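Local coordinates for protein lectin (Colocasia esculenta, PDB 5T1X) that probably binds mannose-type carbohydrates, as a GNA-related storage-organ lectin of taro built on the beta-prism II fold, at residues His26-Val29 against Asn35-Leu38; Leu58-Asn61 against Glu65-Ile68; Ile91-Asp94 against Ala98-Tyr101. One frame throughout, in Å; residues are numbered along the deposited sequence.

Overall arrangement
From the N terminus, the chain meets three antiparallel hairpins in series, none nested in or crossing another. Interaction 1 closes the short connection between strands 26-30 and 36-39. Interaction 2 closes the turn between strands 57-60 and 66-69, and interaction 3 the turn before strand 98-107, which continues toward the C terminus. Each hairpin belongs to a different antiparallel sheet, as expected of a beta-prism II domain, and their centres lie about 12 to 14 Å apart. L36 of interaction 1 packs on L58 and I68 of interaction 2, whose L60 and L66 pack on I100 of interaction 3; L92 of interaction 3 lies on the backbone of H26 and Q27. A weak polar link from H26 to the D94 carbonyl also joins interactions 1 and 3.

Interaction 1 of 3, residues His26-Val29 against Asn35-Leu38; sequences HQLV and NLVL
L28 lies wedged against L36 and L38, and this leucine face is the tight side of the hairpin. With CG trans to the main-chain nitrogen (chi1 180°), L28 swings CD1 over the partner strand. There CD1 meets L36 CD1 at 3.8 Å, the two side chains running aslant, and touches L38 CB at 3.9 Å. L36 CD1 also rests 3.5 Å from V29 O. W45 packs on L36 and L38, L90 on L28, and I103 of the other lectin chain on L38, so the apolar cluster is enclosed.

The face carrying V29 and V37 is looser. These valines form the hydrogen-bonded pair, V29 N to V37 O at 2.8 Å and V37 N to V29 O at 2.9 Å, yet their side chains do not touch each other. V29 CB comes no nearer to the opposite strand than V37 O, at 4.1 Å. Q27, partly exposed, turns its amide away from the hairpin to R20. At the other end N35 is fixed by Q46, S47 and T49, and its backbone nitrogen by D33.

D33, N35, V37 and Y39 have the spacing of the QxDxNxVxY motif of GNA-related lectins. The chemistry is thus two-sided: leucines anchor the hairpin inward, while the valine face is consistent with a mannose-binding site of that family.

Interaction 2 of 3, residues Leu58-Asn61 against Glu65-Ile68; sequences LRLN and ELII
L58 and L66 cross obliquely on the inner face of this hairpin, the CD1 methyl of L58 reaching L66 CG at 3.8 Å. Because CG of L58 is trans to the backbone nitrogen, that same methyl extends across the strand and also meets I68 CG1 at 3.8 Å. L60 approaches L66 from further along, through its CB and L66 CD1 at 3.9 Å. The side chains of R59 and I67 point to the other face; between the strands their backbones form a hydrogen-bonded pair, R59 N to I67 O at 3.0 Å.

At the turn the orientation is set by N61 and E65. N61 CG sits between its own nitrogen and carbonyl carbon (chi1 72°), which brings the amide back over the start of the next strand. E65 N donates to N61 OD1 at 2.9 Å, coming from above the amide plane, 45° out of it, while N61 N donates to E65 O. OD1 is gripped a second time by K63 N, an Asx turn that holds the amide's rotation. The amide and carboxylate planes stand 84° apart. They do not bond directly; a water joins them, accepting from N61 ND2 at 2.9 Å and donating to E65 OE1 at 2.7 Å. The second carboxylate oxygen of E65 bonds to S78.

Strand 14-16 flanks the hairpin through L15, and strand 75-78 through I76 and W77. Inward, L36 of strand 36-39 covers L58 and I68, and I100 of strand 98-107 packs on L60 and L66.

Interaction 3 of 3, residues Ile91-Asp94 against Ala98-Tyr101; sequences ILRD and AVIY
Y101 reaches back across the hairpin to both I91 and R93, and its side chain can be traced outward. From CB, the ring is placed with CG beside the backbone nitrogen and trans to the carbonyl carbon (chi1 -66°), which directs it over the neighbouring strand. CD2 is the first ring atom to touch, meeting the end methyl of I91, CD1, at 3.7 Å; the next atom, CE2, keeps to the same methyl at 3.8 Å. The two side chains cross at about a right angle. Over one ring face lies V99 CG1, 3.5 Å above the plane and displaced toward the rim. At the tip, the hydroxyl OH accepts a hydrogen bond from R93 NH1 at 2.9 Å, somewhat bent, with an angle of 147°. The oxygen lies in the guanidinium plane, and that plane is only 22° from the ring plane. This holds for one of two modelled conformers of R93, so the link may be intermittent. In that conformer V99 CG2 lies over a guanidinium face, 3.8 Å from NH1, and NH2 forms a salt bridge with D95.

Beneath this layer I91 and V99 exchange backbone bonds, I91 N to V99 O at 2.9 Å being nearly straight. A98 to Y101 also pair antiparallel with a strand of the other lectin chain, so the sheet continues across the interface. R93, D95, V99 and Y101 keep the spacing of Q, D, V and Y in the QxDxNxVxY motif, consistent with a diverged copy of the GNA-type mannose site in a beta-prism II domain.

Interaction 1 of 3, residues His26-Val29 against Asn35-Leu38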
loop_
_atom_site.group_PDB
_atom_site.type_symbol
_atom_site.label_atom_id
_atom_site.label_comp_id
_atom_site.label_asym_id
_atom_site.label_seq_id
_atom_site.Cartn_x
_atom_site.Cartn_y
_atom_site.Cartn_z
ATOM N N HIS B 26 -6.212 -11.349 8.885
ATOM C CA HIS B 26 -6.363 -11.576 7.438
ATOM C C HIS B 26 -5.096 -12.146 6.807
ATOM O O HIS B 26 -3.989 -11.800 7.219
ATOM C CB HIS B 26 -6.714 -10.268 6.694
ATOM C CG HIS B 26 -7.745 -9.420 7.376
ATOM N ND1 HIS B 26 -9.033 -9.878 7.584
ATOM C CD2 HIS B 26 -7.643 -8.161 7.868
ATOM C CE1 HIS B 26 -9.672 -8.899 8.207
ATOM N NE2 HIS B 26 -8.881 -7.842 8.395
ATOM N N GLN B 27 -5.258 -12.984 5.768
ATOM C CA GLN B 27 -4.143 -13.540 4.994
ATOM C C GLN B 27 -4.499 -13.565 3.516
ATOM O O GLN B 27 -5.655 -13.800 3.184
ATOM C CB GLN B 27 -3.784 -14.979 5.427
ATOM C CG GLN B 27 -3.465 -15.179 6.897
ATOM C CD GLN B 27 -3.257 -16.646 7.171
ATOM O OE1 GLN B 27 -2.211 -17.214 6.855
ATOM N NE2 GLN B 27 -4.274 -17.305 7.707
ATOM N N LEU B 28 -3.517 -13.350 2.641
ATOM C CA LEU B 28 -3.685 -13.490 1.191
ATOM C C LEU B 28 -2.617 -14.470 0.774
ATOM O O LEU B 28 -1.440 -14.127 0.800
ATOM C CB LEU B 28 -3.614 -12.145 0.420
ATOM C CG LEU B 28 -3.783 -12.258 -1.112
ATOM C CD1 LEU B 28 -5.217 -12.683 -1.498
ATOM C CD2 LEU B 28 -3.430 -10.956 -1.808
ATOM N N VAL B 29 -3.015 -15.716 0.453
ATOM C CA VAL B 29 -2.067 -16.804 0.199
ATOM C C VAL B 29 -2.025 -17.230 -1.274
ATOM O O VAL B 29 -3.055 -17.584 -1.827
ATOM C CB VAL B 29 -2.398 -18.052 1.093
ATOM C CG1 VAL B 29 -1.263 -19.072 1.042
ATOM C CG2 VAL B 29 -2.692 -17.658 2.545
ATOM N N ASN B 35 -4.161 -21.815 -6.350
ATOM C CA ASN B 35 -5.278 -20.987 -5.938
ATOM C C ASN B 35 -4.811 -19.831 -5.068
ATOM O O ASN B 35 -4.077 -20.050 -4.102
ATOM C CB ASN B 35 -6.300 -21.830 -5.165
ATOM C CG ASN B 35 -7.706 -21.291 -5.201
ATOM O OD1 ASN B 35 -8.110 -20.543 -6.103
ATOM N ND2 ASN B 35 -8.511 -21.732 -4.261
ATOM N N LEU B 36 -5.223 -18.608 -5.417
ATOM C CA LEU B 36 -4.943 -17.404 -4.621
ATOM C C LEU B 36 -6.128 -17.218 -3.691
ATOM O O LEU B 36 -7.262 -17.114 -4.167
ATOM C CB LEU B 36 -4.713 -16.172 -5.509
ATOM C CG LEU B 36 -4.541 -14.836 -4.778
ATOM C CD1 LEU B 36 -3.203 -14.787 -3.991
ATOM C CD2 LEU B 36 -4.636 -13.685 -5.776
ATOM N N VAL B 37 -5.888 -17.255 -2.371
ATOM C CA VAL B 37 -6.994 -17.211 -1.423
ATOM C C VAL B 37 -6.836 -16.107 -0.393
ATOM O O VAL B 37 -5.809 -16.002 0.274
ATOM C CB VAL B 37 -7.202 -18.578 -0.706
ATOM C CG1 VAL B 37 -8.470 -18.558 0.148
ATOM C CG2 VAL B 37 -7.270 -19.731 -1.700
ATOM N N LEU B 38 -7.919 -15.357 -0.193
ATOM C CA LEU B 38 -7.964 -14.370 0.860
ATOM C C LEU B 38 -8.707 -15.001 2.024
ATOM O O LEU B 38 -9.911 -15.256 1.921
ATOM C CB LEU B 38 -8.634 -13.059 0.403
ATOM C CG LEU B 38 -8.331 -11.800 1.257
ATOM C CD1 LEU B 38 -8.749 -10.543 0.530
ATOM C CD2 LEU B 38 -9.019 -11.828 2.611
#

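Interaction 2 of 3, residues Leu58-Asn61 against Glu65-Ile68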
loop_
_atom_site.group_PDB
_atom_site.type_symbol
_atom_site.label_atom_id
_atom_site.label_comp_id
_atom_site.label_asym_id
_atom_site.label_seq_id
_atom_site.Cartn_x
_atom_site.Cartn_y
_atom_site.Cartn_z
ATOM N N LEU B 58 2.488 -15.650 -8.101
ATOM C CA LEU B 58 1.761 -14.391 -8.188
ATOM C C LEU B 58 2.752 -13.257 -8.367
ATOM O O LEU B 58 3.740 -13.186 -7.640
ATOM C CB LEU B 58 0.964 -14.190 -6.888
ATOM C CG LEU B 58 0.112 -12.932 -6.810
ATOM C CD1 LEU B 58 -1.195 -13.118 -7.571
ATOM C CD2 LEU B 58 -0.203 -12.579 -5.369
ATOM N N ARG B 59 2.469 -12.335 -9.284
ATOM C CA ARG B 59 3.357 -11.190 -9.471
ATOM C C ARG B 59 2.566 -9.974 -9.914
ATOM O O ARG B 59 1.763 -10.075 -10.832
ATOM C CB ARG B 59 4.453 -11.509 -10.502
ATOM C CG ARG B 59 5.504 -10.398 -10.682
ATOM C CD ARG B 59 6.478 -10.759 -11.792
ATOM N NE ARG B 59 7.470 -9.708 -12.040
ATOM C CZ ARG B 59 7.301 -8.684 -12.879
ATOM N NH1 ARG B 59 6.161 -8.544 -13.548
ATOM N NH2 ARG B 59 8.271 -7.803 -13.062
ATOM N N LEU B 60 2.801 -8.832 -9.256
ATOM C CA LEU B 60 2.205 -7.561 -9.639
ATOM C C LEU B 60 3.175 -6.884 -10.600
ATOM O O LEU B 60 4.367 -6.769 -10.276
ATOM C CB LEU B 60 1.967 -6.712 -8.385
ATOM C CG LEU B 60 1.438 -5.284 -8.587
ATOM C CD1 LEU B 60 0.062 -5.264 -9.307
ATOM C CD2 LEU B 60 1.386 -4.567 -7.256
ATOM N N ASN B 61 2.696 -6.440 -11.775
ATOM C CA ASN B 61 3.619 -5.819 -12.723
ATOM C C ASN B 61 3.685 -4.281 -12.544
ATOM O O ASN B 61 3.132 -3.736 -11.580
ATOM C CB ASN B 61 3.300 -6.216 -14.172
ATOM C CG ASN B 61 2.058 -5.615 -14.778
ATOM O OD1 ASN B 61 1.446 -4.683 -14.242
ATOM N ND2 ASN B 61 1.682 -6.120 -15.943
ATOM N N GLU B 65 -1.258 -4.636 -13.067
ATOM C CA GLU B 65 -1.900 -5.925 -13.330
ATOM C C GLU B 65 -1.292 -6.996 -12.431
ATOM O O GLU B 65 -0.070 -7.182 -12.398
ATOM C CB GLU B 65 -1.798 -6.309 -14.824
ATOM C CG GLU B 65 -2.741 -7.433 -15.252
ATOM C CD GLU B 65 -2.521 -8.008 -16.644
ATOM O OE1 GLU B 65 -1.747 -7.413 -17.427
ATOM O OE2 GLU B 65 -3.146 -9.045 -16.965
ATOM N N LEU B 66 -2.163 -7.674 -11.682
ATOM C CA LEU B 66 -1.783 -8.760 -10.762
ATOM C C LEU B 66 -2.085 -10.069 -11.463
ATOM O O LEU B 66 -3.222 -10.283 -11.882
ATOM C CB LEU B 66 -2.579 -8.615 -9.456
ATOM C CG LEU B 66 -2.216 -9.583 -8.324
ATOM C CD1 LEU B 66 -0.824 -9.293 -7.744
ATOM C CD2 LEU B 66 -3.268 -9.527 -7.214
ATOM N N ILE B 67 -1.064 -10.902 -11.673
ATOM C CA ILE B 67 -1.234 -12.131 -12.458
ATOM C C ILE B 67 -0.745 -13.362 -11.710
ATOM O O ILE B 67 0.254 -13.298 -10.993
ATOM C CB ILE B 67 -0.450 -11.975 -13.804
ATOM C CG1 ILE B 67 -0.934 -10.745 -14.614
ATOM C CG2 ILE B 67 -0.553 -13.246 -14.678
ATOM C CD1 ILE B 67 0.114 -10.174 -15.561
ATOM N N ILE B 68 -1.447 -14.490 -11.917
ATOM C CA ILE B 68 -1.009 -15.824 -11.501
ATOM C C ILE B 68 -0.522 -16.484 -12.773
ATOM O O ILE B 68 -1.292 -16.602 -13.738
ATOM C CB ILE B 68 -2.101 -16.697 -10.806
ATOM C CG1 ILE B 68 -2.674 -16.028 -9.558
ATOM C CG2 ILE B 68 -1.564 -18.126 -10.514
ATOM C CD1 ILE B 68 -3.887 -16.836 -8.983
HETATM O O HOH W 1 -0.303 -5.214 -17.858
#

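Interaction 3 of 3, residues Ile91-Asp94 against Ala98-Tyr101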
loop_
_atom_site.group_PDB
_atom_site.type_symbol
_atom_site.label_atom_id
_atom_site.label_comp_id
_atom_site.label_asym_id
_atom_site.label_seq_id
_atom_site.Cartn_x
_atom_site.Cartn_y
_atom_site.Cartn_z
ATOM N N ILE B 91 -1.873 -3.890 -1.250
ATOM C CA ILE B 91 -1.916 -3.832 0.201
ATOM C C ILE B 91 -3.013 -4.741 0.720
ATOM O O ILE B 91 -4.168 -4.579 0.333
ATOM C CB ILE B 91 -2.126 -2.384 0.745
ATOM C CG1 ILE B 91 -1.115 -1.366 0.133
ATOM C CG2 ILE B 91 -2.074 -2.366 2.297
ATOM C CD1 ILE B 91 -1.363 0.097 0.536
ATOM N N LEU B 92 -2.661 -5.647 1.643
ATOM C CA LEU B 92 -3.663 -6.403 2.381
ATOM C C LEU B 92 -3.959 -5.505 3.560
ATOM O O LEU B 92 -3.151 -5.414 4.493
ATOM C CB LEU B 92 -3.190 -7.815 2.792
ATOM C CG LEU B 92 -4.211 -8.624 3.630
ATOM C CD1 LEU B 92 -5.494 -8.918 2.847
ATOM C CD2 LEU B 92 -3.587 -9.899 4.183
ATOM N N ARG B 93 -5.028 -4.724 3.446
ATOM C CA ARG B 93 -5.367 -3.704 4.432
ATOM C C ARG B 93 -5.815 -4.273 5.764
ATOM O O ARG B 93 -6.296 -5.403 5.838
ATOM C CB ARG B 93 -6.462 -2.790 3.863
ATOM C CG ARG B 93 -5.899 -2.054 2.652
ATOM C CD ARG B 93 -6.811 -1.078 1.952
ATOM N NE ARG B 93 -8.132 -1.014 2.331
ATOM C CZ ARG B 93 -9.121 -0.222 1.811
ATOM N NH1 ARG B 93 -8.874 0.598 0.807
ATOM N NH2 ARG B 93 -10.345 -0.281 2.313
ATOM N N ASP B 94 -5.728 -3.447 6.809
ATOM C CA ASP B 94 -6.182 -3.831 8.137
ATOM C C ASP B 94 -7.673 -4.177 8.144
ATOM O O ASP B 94 -8.101 -4.972 8.980
ATOM C CB ASP B 94 -5.935 -2.682 9.127
ATOM C CG ASP B 94 -4.486 -2.386 9.455
ATOM O OD1 ASP B 94 -3.601 -3.156 9.020
ATOM O OD2 ASP B 94 -4.237 -1.388 10.146
ATOM N N ALA B 98 -8.076 -6.284 -0.135
ATOM C CA ALA B 98 -6.749 -6.326 -0.769
ATOM C C ALA B 98 -6.855 -5.394 -1.954
ATOM O O ALA B 98 -7.733 -5.585 -2.804
ATOM C CB ALA B 98 -6.372 -7.745 -1.175
ATOM N N VAL B 99 -6.068 -4.307 -1.957
ATOM C CA VAL B 99 -6.238 -3.269 -2.977
ATOM C C VAL B 99 -4.931 -2.957 -3.686
ATOM O O VAL B 99 -3.895 -2.820 -3.040
ATOM C CB VAL B 99 -6.812 -1.981 -2.316
ATOM C CG1 VAL B 99 -7.032 -0.871 -3.352
ATOM C CG2 VAL B 99 -8.113 -2.274 -1.563
ATOM N N ILE B 100 -4.993 -2.797 -5.013
ATOM C CA ILE B 100 -3.814 -2.398 -5.800
ATOM C C ILE B 100 -3.864 -0.893 -5.969
ATOM O O ILE B 100 -4.839 -0.358 -6.523
ATOM C CB ILE B 100 -3.715 -3.102 -7.175
ATOM C CG1 ILE B 100 -3.754 -4.651 -7.053
ATOM C CG2 ILE B 100 -2.450 -2.602 -7.956
ATOM C CD1 ILE B 100 -3.896 -5.350 -8.409
ATOM N N TYR B 101 -2.801 -0.220 -5.533
ATOM C CA TYR B 101 -2.667 1.225 -5.685
ATOM C C TYR B 101 -1.531 1.563 -6.600
ATOM O O TYR B 101 -0.429 1.046 -6.429
ATOM C CB TYR B 101 -2.402 1.908 -4.331
ATOM C CG TYR B 101 -3.535 1.833 -3.337
ATOM C CD1 TYR B 101 -4.505 2.831 -3.282
ATOM C CD2 TYR B 101 -3.556 0.851 -2.352
ATOM C CE1 TYR B 101 -5.523 2.797 -2.335
ATOM C CE2 TYR B 101 -4.559 0.816 -1.385
ATOM C CZ TYR B 101 -5.539 1.798 -1.376
ATOM O OH TYR B 101 -6.560 1.764 -0.451
#